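Local coordinates for YrbA (Sinorhizobium meliloti 2011, PDB 5NFM), which binds divalent metal cations such as copper through two conserved histidines and belongs to the BolA-like family, at residues Gly4-Glu7 with Asp8-Ala12; Gln50-Tyr53 with Asn54-Gly58. All coordinates share one frame; numbering follows the deposited sequence.

Contact 1: residues Gly4-Glu7 with Asp8-Ala12; sequences GDIE and DMIKA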
ATOM      1  N   GLY A   4      -2.982  -8.014   8.639  1.00  4.71           N
ATOM      2  CA  GLY A   4      -3.245  -6.643   9.014  1.00  4.89           C
ATOM      3  C   GLY A   4      -2.021  -5.754   9.106  1.00  3.57           C
ATOM      4  O   GLY A   4      -2.171  -4.530   9.170  1.00  3.94           O
ATOM      5  N   ASP A   5      -0.810  -6.325   9.128  1.00  3.58           N
ATOM      6  CA  ASP A   5       0.381  -5.499   9.302  1.00  4.36           C
ATOM      7  C   ASP A   5       0.620  -4.601   8.094  1.00  3.37           C
ATOM      8  O   ASP A   5       1.072  -3.462   8.249  1.00  3.60           O
ATOM      9  CB  ASP A   5       1.617  -6.360   9.559  1.00  5.01           C
ATOM     10  CG  ASP A   5       1.721  -6.886  10.992  1.00  6.09           C
ATOM     11  OD1 ASP A   5       0.919  -6.514  11.889  1.00  7.02           O
ATOM     12  OD2 ASP A   5       2.660  -7.681  11.219  1.00  8.95           O
ATOM     13  N   ILE A   6       0.347  -5.088   6.880  1.00  3.55           N
ATOM     14  CA  ILE A   6       0.521  -4.241   5.699  1.00  3.20           C
ATOM     15  C   ILE A   6      -0.356  -3.001   5.818  1.00  2.90           C
ATOM     16  O   ILE A   6       0.109  -1.864   5.656  1.00  3.08           O
ATOM     17  CB  ILE A   6       0.221  -5.029   4.411  1.00  3.63           C
ATOM     18  CG1 ILE A   6       1.216  -6.182   4.218  1.00  4.53           C
ATOM     19  CG2 ILE A   6       0.253  -4.098   3.204  1.00  5.99           C
ATOM     20  CD1 ILE A   6       0.799  -7.182   3.157  1.00  6.68           C
ATOM     21  N   GLU A   7      -1.643  -3.212   6.119  1.00  2.84           N
ATOM     22  CA  GLU A   7      -2.572  -2.099   6.263  1.00  2.55           C
ATOM     23  C   GLU A   7      -2.121  -1.151   7.373  1.00  2.32           C
ATOM     24  O   GLU A   7      -2.104   0.074   7.190  1.00  2.79           O
ATOM     25  CB  GLU A   7      -3.987  -2.641   6.515  1.00  2.53           C
ATOM     26  CG  GLU A   7      -5.020  -1.553   6.721  1.00  2.71           C
ATOM     27  CD  GLU A   7      -6.459  -1.968   6.421  1.00  3.04           C
ATOM     28  OE1 GLU A   7      -6.670  -3.041   5.810  1.00  3.98           O
ATOM     29  OE2 GLU A   7      -7.368  -1.183   6.792  1.00  4.15           O
ATOM     30  N   ASP A   8      -1.735  -1.709   8.528  1.00  2.42           N
ATOM     31  CA  ASP A   8      -1.266  -0.883   9.638  1.00  2.48           C
ATOM     32  C   ASP A   8      -0.088  -0.011   9.209  1.00  2.75           C
ATOM     33  O   ASP A   8      -0.030   1.179   9.544  1.00  3.64           O
ATOM     34  CB  ASP A   8      -0.825  -1.770  10.811  1.00  2.99           C
ATOM     35  CG  ASP A   8      -1.981  -2.395  11.598  1.00  3.43           C
ATOM     36  OD1 ASP A   8      -3.151  -2.007  11.422  1.00  3.70           O
ATOM     37  OD2 ASP A   8      -1.665  -3.281  12.428  1.00  4.55           O
ATOM     38  N   MET A   9       0.886  -0.594   8.508  1.00  2.74           N
ATOM     39  CA  MET A   9       2.071   0.178   8.147  1.00  3.56           C
ATOM     40  C   MET A   9       1.721   1.293   7.170  1.00  3.06           C
ATOM     41  O   MET A   9       2.238   2.413   7.277  1.00  3.43           O
ATOM     42  CB  MET A   9       3.143  -0.744   7.584  1.00  6.52           C
ATOM     43  CG  MET A   9       3.715  -1.681   8.637  1.00 10.10           C
ATOM     44  SD  MET A   9       5.184  -2.507   8.059  1.00 17.95           S
ATOM     45  CE  MET A   9       6.300  -1.104   8.140  1.00 34.83           C
ATOM     46  N   ILE A  10       0.842   1.015   6.207  1.00  3.26           N
ATOM     47  CA  ILE A  10       0.449   2.060   5.271  1.00  3.77           C
ATOM     48  C   ILE A  10      -0.249   3.195   6.005  1.00  4.14           C
ATOM     49  O   ILE A  10       0.037   4.377   5.767  1.00  5.30           O
ATOM     50  CB  ILE A  10      -0.412   1.484   4.132  1.00  3.30           C
ATOM     51  CG1 ILE A  10       0.402   0.477   3.315  1.00  3.84           C
ATOM     52  CG2 ILE A  10      -0.930   2.620   3.255  1.00  4.86           C
ATOM     53  CD1 ILE A  10      -0.412  -0.307   2.289  1.00  4.05           C
ATOM     54  N   LYS A  11      -1.160   2.862   6.922  1.00  3.69           N
ATOM     55  CA  LYS A  11      -1.909   3.911   7.601  1.00  4.86           C
ATOM     56  C   LYS A  11      -1.058   4.694   8.592  1.00  4.55           C
ATOM     57  O   LYS A  11      -1.324   5.879   8.822  1.00  6.76           O
ATOM     58  CB  LYS A  11      -3.152   3.319   8.240  1.00  5.85           C
ATOM     59  CG  LYS A  11      -4.136   2.890   7.152  1.00 16.16           C
ATOM     60  CD  LYS A  11      -5.386   2.243   7.686  1.00 29.21           C
ATOM     61  CE  LYS A  11      -6.233   3.227   8.459  1.00 19.29           C
ATOM     62  NZ  LYS A  11      -7.620   2.711   8.611  1.00 22.40           N
ATOM     63  N   ALA A  12      -0.034   4.069   9.174  1.00  4.28           N
ATOM     64  CA  ALA A  12       0.890   4.808  10.032  1.00  4.19           C
ATOM     65  C   ALA A  12       1.745   5.762   9.205  1.00  3.92           C
ATOM     66  O   ALA A  12       2.006   6.898   9.621  1.00  4.75           O
ATOM     67  CB  ALA A  12       1.784   3.842  10.804  1.00  5.25           C
TER
HETATM   68  O   HOH W   1       0.835  -3.996  12.975  1.00  6.87           O
HETATM   69  O   HOH W   2      -8.620   1.530   5.727  1.00 28.65           O
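Asp8 N donates to Gly4 O at 2.9 Å, the first of four i-to-i+4 bonds that make this the opening turns of the N-terminal helix 5-13 of a BolA-like fold, with Gly4 at the N-cap position. Met9 N to Asp5 O, Ile10 N to Ile6 O and Lys11 N to Glu7 O continue the series; N-H...O angles of 159° to 166° show regular alpha-helical geometry, and each of the four carbonyls has its amide partner.

The polar side chains are joined through water. Asp5 OD1 and Asp8 OD2 stand 4.2 Å apart, their carboxylate planes turned 40° from each other, and one water donates a hydrogen to each, which would ease the expected repulsion. The other oxygen of the Asp5 carboxylate, OD2, accepts from Ala2 N. Glu7 and Lys11 run side by side, and Glu7 OE2 lies 4.3 Å from Lys11 NZ, beyond a salt bridge; a second water donates to Glu7 OE2 and accepts from Lys11 NZ, closing the gap with two long bonds. Lys11 CD packs 3.9 Å from Glu7 CG.

The inner face is apolar and rests on Val19, Ile21 and Val35 of the sheet and on Val52 and Leu56 of helix 45-56. Here Ile6 and Ile10 point the same way, with Ile6 CG2 4.0 Å from Ile10 CD1.

Contact 2: residues Gln50-Tyr53 with Asn54-Gly58; sequences QMVY and NALKG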
ATOM      1  N   GLN A  50       5.642   5.192  -4.859  1.00  1.62           N
ATOM      2  CA  GLN A  50       6.841   5.415  -4.055  1.00  1.63           C
ATOM      3  C   GLN A  50       6.485   5.673  -2.589  1.00  1.69           C
ATOM      4  O   GLN A  50       7.169   5.185  -1.677  1.00  1.94           O
ATOM      5  CB  GLN A  50       7.649   6.587  -4.632  1.00  1.65           C
ATOM      6  CG  GLN A  50       8.955   6.847  -3.887  1.00  1.83           C
ATOM      7  CD  GLN A  50       9.914   5.680  -4.040  1.00  1.74           C
ATOM      8  OE1 GLN A  50      10.309   5.337  -5.166  1.00  1.92           O
ATOM      9  NE2 GLN A  50      10.280   5.047  -2.931  1.00  2.51           N
ATOM     10  N   MET A  51       5.444   6.476  -2.344  1.00  1.83           N
ATOM     11  CA  MET A  51       5.036   6.754  -0.966  1.00  1.89           C
ATOM     12  C   MET A  51       4.586   5.486  -0.251  1.00  1.72           C
ATOM     13  O   MET A  51       4.826   5.330   0.955  1.00  2.12           O
ATOM     14  CB  MET A  51       3.920   7.797  -0.946  1.00  2.34           C
ATOM     15  CG  MET A  51       4.393   9.163  -1.404  1.00  3.03           C
ATOM     16  SD  MET A  51       3.073  10.385  -1.441  1.00  7.68           S
ATOM     17  CE  MET A  51       2.744  10.568   0.305  1.00 11.69           C
ATOM     18  N   VAL A  52       3.908   4.580  -0.965  1.00  1.76           N
ATOM     19  CA  VAL A  52       3.486   3.322  -0.351  1.00  1.72           C
ATOM     20  C   VAL A  52       4.695   2.436  -0.049  1.00  1.68           C
ATOM     21  O   VAL A  52       4.800   1.872   1.046  1.00  2.20           O
ATOM     22  CB  VAL A  52       2.439   2.597  -1.218  1.00  2.09           C
ATOM     23  CG1 VAL A  52       2.029   1.286  -0.532  1.00  2.90           C
ATOM     24  CG2 VAL A  52       1.214   3.488  -1.443  1.00  2.50           C
ATOM     25  N   TYR A  53       5.630   2.302  -1.004  1.00  1.80           N
ATOM     26  CA  TYR A  53       6.837   1.538  -0.705  1.00  1.66           C
ATOM     27  C   TYR A  53       7.540   2.114   0.523  1.00  1.72           C
ATOM     28  O   TYR A  53       7.985   1.370   1.409  1.00  1.96           O
ATOM     29  CB  TYR A  53       7.804   1.504  -1.903  1.00  2.10           C
ATOM     30  CG  TYR A  53       7.248   0.851  -3.149  1.00  1.93           C
ATOM     31  CD1 TYR A  53       6.653  -0.404  -3.103  1.00  2.57           C
ATOM     32  CD2 TYR A  53       7.336   1.489  -4.379  1.00  1.91           C
ATOM     33  CE1 TYR A  53       6.149  -0.999  -4.250  1.00  2.79           C
ATOM     34  CE2 TYR A  53       6.828   0.910  -5.527  1.00  2.13           C
ATOM     35  CZ  TYR A  53       6.230  -0.331  -5.464  1.00  2.40           C
ATOM     36  OH  TYR A  53       5.737  -0.877  -6.625  1.00  3.30           O
ATOM     37  N   ASN A  54       7.644   3.444   0.600  1.00  1.90           N
ATOM     38  CA  ASN A  54       8.291   4.053   1.761  1.00  1.77           C
ATOM     39  C   ASN A  54       7.596   3.632   3.054  1.00  2.02           C
ATOM     40  O   ASN A  54       8.258   3.354   4.060  1.00  2.55           O
ATOM     41  CB  ASN A  54       8.253   5.580   1.671  1.00  1.98           C
ATOM     42  CG  ASN A  54       9.136   6.145   0.579  1.00  1.89           C
ATOM     43  OD1 ASN A  54       9.939   5.436  -0.039  1.00  2.21           O
ATOM     44  ND2 ASN A  54       8.998   7.444   0.349  1.00  3.42           N
ATOM     45  N   ALA A  55       6.257   3.620   3.057  1.00  2.10           N
ATOM     46  CA  ALA A  55       5.511   3.312   4.273  1.00  2.33           C
ATOM     47  C   ALA A  55       5.765   1.888   4.765  1.00  2.37           C
ATOM     48  O   ALA A  55       5.688   1.631   5.974  1.00  3.13           O
ATOM     49  CB  ALA A  55       4.016   3.535   4.044  1.00  3.22           C
ATOM     50  N   LEU A  56       6.056   0.953   3.856  1.00  2.73           N
ATOM     51  CA  LEU A  56       6.370  -0.413   4.258  1.00  2.51           C
ATOM     52  C   LEU A  56       7.771  -0.554   4.846  1.00  2.77           C
ATOM     53  O   LEU A  56       8.057  -1.583   5.467  1.00  3.74           O
ATOM     54  CB  LEU A  56       6.142  -1.404   3.103  1.00  3.10           C
ATOM     55  CG  LEU A  56       4.743  -2.040   3.041  1.00  3.46           C
ATOM     56  CD1 LEU A  56       4.518  -2.999   4.214  1.00  7.10           C
ATOM     57  CD2 LEU A  56       3.631  -1.000   2.977  1.00  4.31           C
ATOM     58  N   LYS A  57       8.635   0.450   4.673  1.00  2.91           N
ATOM     59  CA  LYS A  57       9.893   0.565   5.408  1.00  3.65           C
ATOM     60  C   LYS A  57      10.792  -0.650   5.215  1.00  3.83           C
ATOM     61  O   LYS A  57      11.584  -0.998   6.089  1.00  5.19           O
ATOM     62  CB  LYS A  57       9.656   0.907   6.885  1.00  5.51           C
ATOM     63  CG  LYS A  57       9.102   2.333   7.067  1.00  6.93           C
ATOM     64  CD  LYS A  57       8.843   2.671   8.522  1.00 10.88           C
ATOM     65  CE  LYS A  57       8.132   4.011   8.667  1.00 18.42           C
ATOM     66  NZ  LYS A  57       8.995   5.175   8.312  1.00 21.04           N
ATOM     67  N   GLY A  58      10.698  -1.288   4.049  1.00  4.02           N
ATOM     68  CA  GLY A  58      11.522  -2.447   3.751  1.00  5.53           C
ATOM     69  C   GLY A  58      11.131  -3.709   4.486  1.00  5.46           C
ATOM     70  O   GLY A  58      11.861  -4.701   4.418  1.00  7.77           O
TER
HETATM   71  O   HOH W   3       9.256  -1.102   1.486  1.00  3.09           O
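Gln50 reaches one turn along helix 45-56 to Asn54, and the two residues are linked by both backbone and side chain. In the side-chain bond, Gln50 NE2 donates to Asn54 OD1 at 2.9 Å, with an N-H...O angle of 154°. The acceptor lies in the plane of the Gln50 amide, whereas the donor sits 38° above the Asn54 carbonyl plane, so the bond misses the lone-pair direction; the amide planes are 43° apart. Gln50 carries its CG opposite the backbone N and folds over at chi2, which brings NE2 to Asn54.

The backbone bonds lengthen toward the C-terminal end. Asn54 N meets Gln50 O at 2.9 Å and Ala55 N meets Met51 O at 3.1 Å, while Leu56 N donates to Val52 O at 3.2 Å. Tyr53 O then receives two weak bonds, from Leu56 N and, at 3.5 Å, from Lys57 N. A water donates to Tyr53 O at 2.8 Å and accepts from Gly58 N, while Lys57 N also donates to Asn54 O.

Apolar contact between the two segments is slight: Val52 CG1 and Leu56 CD2 approach to 4.5 Å. Both are buried chiefly by other parts of the chain, Val52 against Leu69 and Thr71 of strand 67-72, Leu56 against Ile10 and Ile63. Tyr53 packs on Leu69 and Leu64.

The arrangement is typical of a helix C terminus, here that of helix 45-56 in the BolA-like domain, where the i-to-i+4 bonds lengthen, an i-to-i+3 bond (Lys57 N to Asn54 O) appears and a residue of positive phi, Lys57, ends the helix.

Overall arrangement
From the N terminus the chain first forms helix 5-13, where contact 1 links neighbouring turns, then strands 18-23 and 31-36, and next helix 45-56, whose last turns hold contact 2; helix 63-66 and strand 67-72 follow. Both contacts are local, so neither closes a long loop, and they lie in series without nesting or crossing. Their centres are 11 Å apart, yet the helices meet directly: Met9 CE lies 3.2 Å from Leu56 O, and Ile10 CG1 3.6 Å from Leu56 CD2. Ile10 also packs on Val35 and Val52 on Leu69, so both helices are tied to the three-stranded mixed sheet.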